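Local coordinates for membrane-associated protein VP24 (Marburg virus - Musoke, Kenya, 1980, PDB 4OR8), which probably acts as a minor matrix protein of the virion, with a role in nucleocapsid assembly and virus budding, at residues His182-His187 with Ile203-Asn208; Gly210-Val215 with Phe235-Glu240. All coordinates share one frame; numbering follows the deposited sequence.

Interaction 1 (His182-His187 with Ile203-Asn208); sequences HVVNDH and IITRVN
Val183 packs with both of its methyl groups against the chain from Arg206 to Asn208. CG1, anti to the backbone N (chi1 -175°), lies beside the carbonyl carbon of Val207 and 3.4 Å from Asn208 OD1. CG2 rests on the aliphatic part of Arg206, 4.0 Å from its CG; the two side chains cross at about a right angle, and the Arg206 chain runs on extended from CG to NE. Its guanidinium finds its polar partners past this methyl, NH1 on Leu181 O and NH2 on Glu240 OE2 in a salt bridge.

Backbone polarity across this packed part is served by Arg206 O, which takes a weak hydrogen bond from Val184 N (3.3 Å, N-H...O angle 139°) and a CA-H...O contact from Val183 CA. Next along, Val184 CG1 meets the methyl CG2 of Thr205 at 3.7 Å, while Thr205 OG1 is hydrogen-bonded to Ser192 OG.

The solvent side is formed by His182 and Asp186, both exposed, with His187 partly so. The side chain of His182 sets off away from the strand segment, and its carbonyl O lies near Arg206 CB. Beyond Val184, bonds within the loop add to its hold: Asn185 ND2 reaches back to Val183 O at 2.8 Å, almost straight, and His187 ND1 is hydrogen-bonded to Asp186 OD1. The second subunit partly covers Asn185 and His187, and its Gln253 packs on Val184 and Asn208. Asn185 OD1 accepts from Lys189 N and from His187 N, the latter closing an Asx turn in a connecting loop laid against strand 201-206 and the residues after it.

Interaction 2 (Gly210-Val215 with Phe235-Glu240); sequences GFLVEV and FGLVAE
Phe211 and Val238 form one of two hydrogen-bonded pairs that join strands 210-215 and 235-239, which run antiparallel at 156°. Phe211 N gives a nearly linear bond to Val238 O (2.8 Å, N-H...O angle 177°), and Val238 N returns one to Phe211 O. Val213 and Gly236 repeat the exchange, with both N...O distances at 2.9 Å. CA-H...O contacts supplement these bonds, among them Phe235 CA to Val213 O.

Apolar contacts are divided between the two faces. On one, Leu212 and Leu237 cross at about a right angle and meet through their CD1 methyls, 4.0 Å apart. Leu237 CD1, placed by a chi2 of 62°, also lies 3.5 Å from Phe211 O. Leu212 CD1 approaches Gly236 O and, obliquely, the ring of Phe235; Leu93 of helix 91-94 touches Leu212, Glu214 and Phe235 on this face. The other carries Phe211, Val213 and Val238. Here Val213 CG2 and Val238 CG2 stand 4.2 Å apart, covered by helix 104-115, and the Phe211 ring packs edge-to-face with that of Phe179.

Gly210, with no side chain, brings its CA close to Val238 O and Glu240 N. The acids find their partners outside the two segments: Glu214 pairs with Arg216 and with Tyr22 OH of the second subunit, and Glu240 OE2 bridges Arg206 and Arg244 of both chains. These arginines probably offset its closeness to Glu240 of the second subunit. The chemistry implies a buried, apolar hairpin core held by backbone bonds, with the carboxylates of Glu214 and Glu240 engaging partners in both subunits.

How the interactions relate
The centres of the two interactions lie 11 Å apart, and interaction 1 closes in the chain before interaction 2 opens. Strand 201-206 and strand 210-221 are consecutive and adjacent in one mixed sheet, which continues from 210-221 to 228-239, so the loop contact lies beside strand 201-206, the neighbour of the hairpin that interaction 2 joins. Backbone pairing joins them directly: Thr205 O lies 2.7 Å from Leu212 N, a probable hydrogen bond. Arg206 CB packs 3.8 Å from Phe211 CE1, and Val207 CG2 touches Leu237 CD1. Both contacts also touch the second subunit of the two-chain assembly, so this part of the sheet contributes to the interface.

Interaction 1 (His182-His187 with Ile203-Asn208)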
ATOM      1  N   HIS B 182       2.312 -10.858  -7.531  1.00 24.77           N
ATOM      2  CA  HIS B 182       0.888 -10.575  -7.536  1.00 25.02           C
ATOM      3  C   HIS B 182       0.315 -10.772  -6.141  1.00 24.67           C
ATOM      4  O   HIS B 182       0.795 -11.606  -5.375  1.00 26.01           O
ATOM      5  CB  HIS B 182       0.160 -11.486  -8.523  1.00 19.69           C
ATOM      6  CG  HIS B 182       0.390 -11.128  -9.958  1.00 51.32           C
ATOM      7  ND1 HIS B 182      -0.605 -10.626 -10.767  1.00 54.92           N
ATOM      8  CD2 HIS B 182       1.502 -11.200 -10.727  1.00 52.51           C
ATOM      9  CE1 HIS B 182      -0.117 -10.403 -11.974  1.00 68.57           C
ATOM     10  NE2 HIS B 182       1.160 -10.743 -11.977  1.00 63.06           N
ATOM     11  N   VAL B 183      -0.708  -9.994  -5.813  1.00 18.31           N
ATOM     12  CA  VAL B 183      -1.470 -10.215  -4.597  1.00 21.11           C
ATOM     13  C   VAL B 183      -2.078 -11.609  -4.702  1.00 18.85           C
ATOM     14  O   VAL B 183      -2.265 -12.117  -5.806  1.00 20.95           O
ATOM     15  CB  VAL B 183      -2.575  -9.150  -4.442  1.00 13.95           C
ATOM     16  CG1 VAL B 183      -3.288  -9.295  -3.113  1.00 26.43           C
ATOM     17  CG2 VAL B 183      -1.975  -7.767  -4.552  1.00 15.73           C
ATOM     18  N   VAL B 184      -2.354 -12.234  -3.560  1.00 18.91           N
ATOM     19  CA  VAL B 184      -2.930 -13.573  -3.545  1.00 28.69           C
ATOM     20  C   VAL B 184      -4.143 -13.659  -4.465  1.00 25.34           C
ATOM     21  O   VAL B 184      -5.017 -12.796  -4.450  1.00 21.60           O
ATOM     22  CB  VAL B 184      -3.295 -14.026  -2.121  1.00 20.54           C
ATOM     23  CG1 VAL B 184      -2.038 -14.164  -1.281  1.00 18.99           C
ATOM     24  CG2 VAL B 184      -4.252 -13.044  -1.481  1.00 28.23           C
ATOM     25  N   ASN B 185      -4.163 -14.697  -5.291  1.00 26.22           N
ATOM     26  CA  ASN B 185      -5.159 -14.819  -6.341  1.00 28.67           C
ATOM     27  C   ASN B 185      -5.607 -16.260  -6.517  1.00 31.86           C
ATOM     28  O   ASN B 185      -5.089 -17.166  -5.865  1.00 32.33           O
ATOM     29  CB  ASN B 185      -4.591 -14.284  -7.655  1.00 26.23           C
ATOM     30  CG  ASN B 185      -3.273 -14.931  -8.023  1.00 28.25           C
ATOM     31  OD1 ASN B 185      -3.239 -15.927  -8.741  1.00 28.62           O
ATOM     32  ND2 ASN B 185      -2.177 -14.371  -7.522  1.00 22.86           N
ATOM     33  N   ASP B 186      -6.571 -16.464  -7.407  1.00 44.98           N
ATOM     34  CA  ASP B 186      -7.111 -17.794  -7.654  1.00 42.30           C
ATOM     35  C   ASP B 186      -6.752 -18.297  -9.048  1.00 44.15           C
ATOM     36  O   ASP B 186      -7.372 -19.230  -9.554  1.00 62.58           O
ATOM     37  CB  ASP B 186      -8.631 -17.799  -7.465  1.00 46.19           C
ATOM     38  CG  ASP B 186      -9.354 -16.917  -8.472  1.00 53.11           C
ATOM     39  OD1 ASP B 186      -8.719 -16.003  -9.042  1.00 46.88           O
ATOM     40  OD2 ASP B 186     -10.563 -17.137  -8.690  1.00 59.85           O
ATOM     41  N   HIS B 187      -5.753 -17.676  -9.667  1.00 44.01           N
ATOM     42  CA  HIS B 187      -5.335 -18.077 -11.008  1.00 39.85           C
ATOM     43  C   HIS B 187      -3.825 -18.288 -11.154  1.00 40.55           C
ATOM     44  O   HIS B 187      -3.201 -17.758 -12.076  1.00 39.39           O
ATOM     45  CB  HIS B 187      -5.863 -17.108 -12.072  1.00 43.00           C
ATOM     46  CG  HIS B 187      -5.711 -15.663 -11.711  1.00 47.87           C
ATOM     47  ND1 HIS B 187      -6.557 -15.023 -10.831  1.00 55.69           N
ATOM     48  CD2 HIS B 187      -4.825 -14.728 -12.129  1.00 60.20           C
ATOM     49  CE1 HIS B 187      -6.191 -13.759 -10.712  1.00 65.18           C
ATOM     50  NE2 HIS B 187      -5.143 -13.554 -11.490  1.00 65.30           N
ATOM     51  N   ILE B 203       8.985 -16.436   4.671  1.00 20.88           N
ATOM     52  CA  ILE B 203       8.041 -16.319   3.565  1.00 16.13           C
ATOM     53  C   ILE B 203       7.437 -14.920   3.460  1.00 16.75           C
ATOM     54  O   ILE B 203       6.817 -14.427   4.402  1.00 16.99           O
ATOM     55  CB  ILE B 203       6.903 -17.347   3.685  1.00 17.87           C
ATOM     56  CG1 ILE B 203       7.439 -18.761   3.454  1.00 28.44           C
ATOM     57  CG2 ILE B 203       5.803 -17.038   2.684  1.00 17.55           C
ATOM     58  CD1 ILE B 203       7.338 -19.668   4.657  1.00 36.72           C
ATOM     59  N   ILE B 204       7.616 -14.290   2.305  1.00 14.51           N
ATOM     60  CA  ILE B 204       7.061 -12.964   2.053  1.00 14.16           C
ATOM     61  C   ILE B 204       5.930 -13.031   1.033  1.00 13.95           C
ATOM     62  O   ILE B 204       6.136 -13.429  -0.109  1.00 20.92           O
ATOM     63  CB  ILE B 204       8.139 -12.002   1.537  1.00 17.36           C
ATOM     64  CG1 ILE B 204       9.287 -11.915   2.542  1.00 16.46           C
ATOM     65  CG2 ILE B 204       7.546 -10.625   1.265  1.00 12.72           C
ATOM     66  CD1 ILE B 204      10.508 -11.207   2.007  1.00 28.79           C
ATOM     67  N   THR B 205       4.736 -12.629   1.450  1.00  9.17           N
ATOM     68  CA  THR B 205       3.560 -12.706   0.594  1.00 10.50           C
ATOM     69  C   THR B 205       2.936 -11.328   0.377  1.00 18.93           C
ATOM     70  O   THR B 205       2.763 -10.556   1.324  1.00 16.64           O
ATOM     71  CB  THR B 205       2.503 -13.642   1.202  1.00 11.38           C
ATOM     72  OG1 THR B 205       3.077 -14.937   1.414  1.00 20.45           O
ATOM     73  CG2 THR B 205       1.301 -13.769   0.285  1.00 13.13           C
ATOM     74  N   ARG B 206       2.602 -11.016  -0.870  1.00 15.30           N
ATOM     75  CA  ARG B 206       1.949  -9.748  -1.160  1.00 16.14           C
ATOM     76  C   ARG B 206       0.440  -9.826  -0.938  1.00 24.01           C
ATOM     77  O   ARG B 206      -0.247 -10.665  -1.524  1.00 24.06           O
ATOM     78  CB  ARG B 206       2.245  -9.282  -2.584  1.00 15.12           C
ATOM     79  CG  ARG B 206       1.639  -7.931  -2.899  1.00 14.31           C
ATOM     80  CD  ARG B 206       2.056  -7.426  -4.266  1.00 16.26           C
ATOM     81  NE  ARG B 206       1.693  -6.020  -4.431  1.00 20.29           N
ATOM     82  CZ  ARG B 206       2.067  -5.264  -5.456  1.00 19.21           C
ATOM     83  NH1 ARG B 206       2.820  -5.775  -6.423  1.00 19.31           N
ATOM     84  NH2 ARG B 206       1.690  -3.995  -5.515  1.00 21.26           N
ATOM     85  N   VAL B 207      -0.063  -8.949  -0.078  1.00 14.75           N
ATOM     86  CA  VAL B 207      -1.493  -8.801   0.124  1.00 16.16           C
ATOM     87  C   VAL B 207      -1.915  -7.410  -0.348  1.00 18.05           C
ATOM     88  O   VAL B 207      -1.085  -6.636  -0.815  1.00 17.08           O
ATOM     89  CB  VAL B 207      -1.883  -9.011   1.601  1.00 22.25           C
ATOM     90  CG1 VAL B 207      -1.771 -10.474   1.968  1.00 13.07           C
ATOM     91  CG2 VAL B 207      -1.011  -8.155   2.520  1.00 18.38           C
ATOM     92  N   ASN B 208      -3.201  -7.097  -0.234  1.00 18.73           N
ATOM     93  CA  ASN B 208      -3.697  -5.790  -0.647  1.00 23.41           C
ATOM     94  C   ASN B 208      -3.087  -4.640   0.149  1.00 26.88           C
ATOM     95  O   ASN B 208      -2.920  -3.534  -0.369  1.00 26.04           O
ATOM     96  CB  ASN B 208      -5.223  -5.736  -0.546  1.00 31.71           C
ATOM     97  CG  ASN B 208      -5.907  -6.587  -1.593  1.00 30.58           C
ATOM     98  OD1 ASN B 208      -5.415  -6.727  -2.713  1.00 23.81           O
ATOM     99  ND2 ASN B 208      -7.050  -7.164  -1.234  1.00 30.43           N
TER

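Interaction 2 (Gly210-Val215 with Phe235-Glu240)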
ATOM      1  N   GLY B 210      -0.079  -4.664   1.629  1.00 22.10           N
ATOM      2  CA  GLY B 210       1.361  -4.612   1.501  1.00 21.06           C
ATOM      3  C   GLY B 210       1.957  -6.001   1.492  1.00 15.37           C
ATOM      4  O   GLY B 210       1.439  -6.902   0.840  1.00 25.50           O
ATOM      5  N   PHE B 211       3.045  -6.180   2.227  1.00 15.80           N
ATOM      6  CA  PHE B 211       3.745  -7.452   2.225  1.00 14.10           C
ATOM      7  C   PHE B 211       3.720  -8.111   3.592  1.00 12.84           C
ATOM      8  O   PHE B 211       4.213  -7.558   4.570  1.00 19.05           O
ATOM      9  CB  PHE B 211       5.182  -7.265   1.741  1.00 14.41           C
ATOM     10  CG  PHE B 211       5.278  -6.725   0.345  1.00 11.97           C
ATOM     11  CD1 PHE B 211       5.222  -7.577  -0.744  1.00 12.71           C
ATOM     12  CD2 PHE B 211       5.410  -5.366   0.122  1.00 10.79           C
ATOM     13  CE1 PHE B 211       5.305  -7.085  -2.032  1.00 14.58           C
ATOM     14  CE2 PHE B 211       5.494  -4.865  -1.163  1.00 16.81           C
ATOM     15  CZ  PHE B 211       5.441  -5.728  -2.243  1.00 19.24           C
ATOM     16  N   LEU B 212       3.126  -9.295   3.650  1.00 14.64           N
ATOM     17  CA  LEU B 212       3.084 -10.067   4.881  1.00 18.88           C
ATOM     18  C   LEU B 212       4.399 -10.818   5.028  1.00 14.12           C
ATOM     19  O   LEU B 212       4.727 -11.671   4.208  1.00 15.84           O
ATOM     20  CB  LEU B 212       1.912 -11.047   4.848  1.00 19.16           C
ATOM     21  CG  LEU B 212       1.329 -11.508   6.185  1.00 25.16           C
ATOM     22  CD1 LEU B 212       0.864 -10.321   7.017  1.00 14.71           C
ATOM     23  CD2 LEU B 212       0.181 -12.475   5.948  1.00 20.85           C
ATOM     24  N   VAL B 213       5.159 -10.483   6.066  1.00 17.28           N
ATOM     25  CA  VAL B 213       6.445 -11.124   6.305  1.00 16.68           C
ATOM     26  C   VAL B 213       6.324 -12.157   7.417  1.00 24.39           C
ATOM     27  O   VAL B 213       6.038 -11.819   8.564  1.00 25.74           O
ATOM     28  CB  VAL B 213       7.531 -10.100   6.671  1.00 14.81           C
ATOM     29  CG1 VAL B 213       8.829 -10.808   7.018  1.00 14.49           C
ATOM     30  CG2 VAL B 213       7.740  -9.117   5.527  1.00 15.13           C
ATOM     31  N   GLU B 214       6.550 -13.417   7.065  1.00 18.34           N
ATOM     32  CA  GLU B 214       6.347 -14.530   7.985  1.00 27.54           C
ATOM     33  C   GLU B 214       7.633 -15.322   8.209  1.00 25.29           C
ATOM     34  O   GLU B 214       8.331 -15.668   7.256  1.00 28.80           O
ATOM     35  CB  GLU B 214       5.258 -15.447   7.430  1.00 27.18           C
ATOM     36  CG  GLU B 214       5.260 -16.843   8.007  1.00 38.70           C
ATOM     37  CD  GLU B 214       4.310 -17.769   7.272  1.00 46.62           C
ATOM     38  OE1 GLU B 214       3.677 -17.319   6.291  1.00 37.43           O
ATOM     39  OE2 GLU B 214       4.198 -18.947   7.674  1.00 47.10           O
ATOM     40  N   VAL B 215       7.944 -15.611   9.468  1.00 14.31           N
ATOM     41  CA  VAL B 215       9.139 -16.384   9.798  1.00 21.71           C
ATOM     42  C   VAL B 215       8.834 -17.600  10.673  1.00 18.85           C
ATOM     43  O   VAL B 215       8.245 -17.473  11.747  1.00 20.47           O
ATOM     44  CB  VAL B 215      10.193 -15.520  10.519  1.00 21.19           C
ATOM     45  CG1 VAL B 215      11.419 -16.355  10.865  1.00 21.43           C
ATOM     46  CG2 VAL B 215      10.580 -14.330   9.665  1.00 18.57           C
ATOM     47  N   PHE B 235       5.108 -13.139  12.629  1.00 19.73           N
ATOM     48  CA  PHE B 235       4.754 -12.487  11.377  1.00 17.43           C
ATOM     49  C   PHE B 235       4.387 -11.026  11.582  1.00 23.87           C
ATOM     50  O   PHE B 235       3.896 -10.639  12.642  1.00 23.19           O
ATOM     51  CB  PHE B 235       3.620 -13.231  10.666  1.00 23.46           C
ATOM     52  CG  PHE B 235       2.289 -13.118  11.350  1.00 27.81           C
ATOM     53  CD1 PHE B 235       1.966 -13.948  12.411  1.00 20.11           C
ATOM     54  CD2 PHE B 235       1.350 -12.191  10.922  1.00 25.74           C
ATOM     55  CE1 PHE B 235       0.739 -13.848  13.038  1.00 25.33           C
ATOM     56  CE2 PHE B 235       0.119 -12.086  11.548  1.00 19.71           C
ATOM     57  CZ  PHE B 235      -0.186 -12.917  12.606  1.00 20.29           C
ATOM     58  N   GLY B 236       4.639 -10.221  10.556  1.00 22.74           N
ATOM     59  CA  GLY B 236       4.298  -8.814  10.584  1.00 16.05           C
ATOM     60  C   GLY B 236       3.874  -8.352   9.207  1.00 21.11           C
ATOM     61  O   GLY B 236       3.926  -9.118   8.247  1.00 20.65           O
ATOM     62  N   LEU B 237       3.460  -7.096   9.106  1.00 26.41           N
ATOM     63  CA  LEU B 237       2.984  -6.557   7.844  1.00 20.81           C
ATOM     64  C   LEU B 237       3.721  -5.276   7.487  1.00 22.16           C
ATOM     65  O   LEU B 237       3.643  -4.284   8.211  1.00 28.65           O
ATOM     66  CB  LEU B 237       1.480  -6.288   7.921  1.00 27.82           C
ATOM     67  CG  LEU B 237       0.812  -5.700   6.680  1.00 30.25           C
ATOM     68  CD1 LEU B 237       0.942  -6.653   5.506  1.00 30.01           C
ATOM     69  CD2 LEU B 237      -0.650  -5.386   6.956  1.00 35.67           C
ATOM     70  N   VAL B 238       4.447  -5.302   6.374  1.00 16.11           N
ATOM     71  CA  VAL B 238       5.105  -4.101   5.879  1.00 18.70           C
ATOM     72  C   VAL B 238       4.236  -3.431   4.823  1.00 19.29           C
ATOM     73  O   VAL B 238       3.925  -4.027   3.793  1.00 18.62           O
ATOM     74  CB  VAL B 238       6.501  -4.396   5.300  1.00 17.32           C
ATOM     75  CG1 VAL B 238       7.109  -3.126   4.733  1.00  9.01           C
ATOM     76  CG2 VAL B 238       7.412  -4.982   6.369  1.00 12.26           C
ATOM     77  N   ALA B 239       3.839  -2.190   5.095  1.00 17.66           N
ATOM     78  CA  ALA B 239       2.982  -1.436   4.190  1.00 12.26           C
ATOM     79  C   ALA B 239       3.683  -1.174   2.867  1.00 15.62           C
ATOM     80  O   ALA B 239       4.887  -0.932   2.826  1.00 20.98           O
ATOM     81  CB  ALA B 239       2.557  -0.135   4.828  1.00 12.45           C
ATOM     82  N   GLU B 240       2.909  -1.219   1.793  1.00 17.52           N
ATOM     83  CA  GLU B 240       3.422  -1.075   0.437  1.00 12.83           C
ATOM     84  C   GLU B 240       4.252   0.191   0.236  1.00 19.39           C
ATOM     85  O   GLU B 240       5.290   0.160  -0.424  1.00 22.26           O
ATOM     86  CB  GLU B 240       2.249  -1.098  -0.543  1.00 20.70           C
ATOM     87  CG  GLU B 240       2.633  -1.215  -1.999  1.00 30.83           C
ATOM     88  CD  GLU B 240       1.420  -1.412  -2.888  1.00 39.95           C
ATOM     89  OE1 GLU B 240       0.336  -1.726  -2.349  1.00 35.34           O
ATOM     90  OE2 GLU B 240       1.545  -1.251  -4.121  1.00 36.71           O
TER